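Local coordinates for putative cytoplasmic protein (Salmonella typhimurium, PDB 2GK3) that is of unknown function but probably has a fold related to class I glutamine amidotransferases and assembles into a hexamer, at residues T243-W246 / V247-Q251. Numbering follows the deposited sequence.
Sequences TDLW and VNTLQ
Two successive turns of the C-terminal helix 242-253 meet here through i to i+4 pairs, T243 with V247, D244 with N248, L245 with T249 and W246 with L250. V247 N donates to T243 O at 2.9 Å, and L250 N reaches W246 O at 3.0 Å. The two bonds between them, from N248 N to D244 O and T249 N to L245 O, continue the alpha-helical pattern, although both acceptor oxygens are less surely placed.

T243 and V247 run alongside each other in the same direction, their CG2 methyls 4.0 Å apart. T243 CG2 stands opposite its own backbone N (anti), whereas V247 CG2 sits beside its backbone N, and this turns the two methyls to each other. Next along the helix, D244 CB lies 3.9 Å from N248 ND2, which donates a hydrogen bond to V176 O. L245 CD1 lies 3.9 Å from T249 CG2, but the T249 side chain is doubtfully placed; as modelled, its buried OG1 has no partner. L245 also turns its CD2 methyl over one face of the W246 indole, 4.2 Å above the plane and toward the rim. On the buried side of the helix, W246 packs edge-to-face with Y242 and F223 and touches L45 and L49 of helix 43-51 and L122 and I124 of strand 120-124, while L250 rests on V80 and V82 of strand 80-84. The arrangement is that of an amphipathic alpha-helix packed against central strands, consistent with a glutamine amidotransferase-like alpha/beta fold.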
# COMPACT_ATOMS: atom_id res chain seq x y z
N THR E 243 1.22 34.66 -16.48
CA THR E 243 2.17 35.26 -15.54
C THR E 243 1.55 36.44 -14.85
O THR E 243 1.63 36.54 -13.62
CB THR E 243 3.50 35.72 -16.24
OG1 THR E 243 4.21 34.57 -16.73
CG2 THR E 243 4.40 36.47 -15.27
N ASP E 244 0.94 37.33 -15.63
CA ASP E 244 0.33 38.55 -15.10
C ASP E 244 -0.79 38.24 -14.13
O ASP E 244 -0.97 38.96 -13.16
CB ASP E 244 -0.20 39.45 -16.23
CG ASP E 244 0.91 40.02 -17.11
OD1 ASP E 244 2.10 39.97 -16.71
OD2 ASP E 244 0.57 40.51 -18.20
N LEU E 245 -1.55 37.18 -14.42
CA LEU E 245 -2.64 36.75 -13.54
C LEU E 245 -2.10 36.52 -12.13
O LEU E 245 -2.52 37.18 -11.20
CB LEU E 245 -3.32 35.48 -14.07
CG LEU E 245 -4.33 34.74 -13.18
CD1 LEU E 245 -5.52 35.62 -12.72
CD2 LEU E 245 -4.85 33.50 -13.89
N TRP E 246 -1.14 35.61 -12.02
CA TRP E 246 -0.61 35.21 -10.72
C TRP E 246 0.16 36.33 -10.07
O TRP E 246 0.05 36.54 -8.86
CB TRP E 246 0.24 33.95 -10.87
CG TRP E 246 -0.54 32.80 -11.39
CD1 TRP E 246 -0.44 32.21 -12.62
CD2 TRP E 246 -1.61 32.12 -10.70
NE1 TRP E 246 -1.36 31.19 -12.73
CE2 TRP E 246 -2.09 31.11 -11.57
CE3 TRP E 246 -2.19 32.26 -9.43
CZ2 TRP E 246 -3.14 30.24 -11.21
CZ3 TRP E 246 -3.23 31.39 -9.06
CH2 TRP E 246 -3.68 30.39 -9.96
N VAL E 247 0.94 37.06 -10.88
CA VAL E 247 1.74 38.18 -10.40
C VAL E 247 0.84 39.31 -9.91
O VAL E 247 1.02 39.80 -8.79
CB VAL E 247 2.81 38.64 -11.47
CG1 VAL E 247 3.29 40.06 -11.22
CG2 VAL E 247 4.01 37.71 -11.45
N ASN E 248 -0.14 39.70 -10.73
CA ASN E 248 -1.12 40.72 -10.34
C ASN E 248 -1.90 40.34 -9.09
O ASN E 248 -2.13 41.20 -8.25
CB ASN E 248 -2.14 41.04 -11.46
CG ASN E 248 -1.50 41.63 -12.70
OD1 ASN E 248 -0.34 42.07 -12.70
ND2 ASN E 248 -2.27 41.65 -13.79
N THR E 249 -2.29 39.07 -8.96
CA THR E 249 -3.09 38.71 -7.78
C THR E 249 -2.23 38.69 -6.52
O THR E 249 -2.66 39.12 -5.44
CB THR E 249 -3.99 37.43 -7.93
OG1 THR E 249 -3.48 36.36 -7.13
CG2 THR E 249 -4.14 36.96 -9.34
N LEU E 250 -0.98 38.23 -6.67
CA LEU E 250 -0.02 38.32 -5.56
C LEU E 250 0.15 39.76 -5.10
O LEU E 250 0.06 40.06 -3.92
CB LEU E 250 1.33 37.72 -5.97
CG LEU E 250 1.29 36.21 -5.99
CD1 LEU E 250 2.66 35.62 -6.32
CD2 LEU E 250 0.75 35.70 -4.64
N GLN E 251 0.33 40.65 -6.08
CA GLN E 251 0.56 42.07 -5.86
C GLN E 251 -0.69 42.77 -5.29
O GLN E 251 -0.59 43.68 -4.45
CB GLN E 251 0.96 42.71 -7.19
CG GLN E 251 2.09 43.71 -7.10
CD GLN E 251 3.39 43.18 -7.66
OE1 GLN E 251 3.40 42.50 -8.70
NE2 GLN E 251 4.50 43.50 -7.00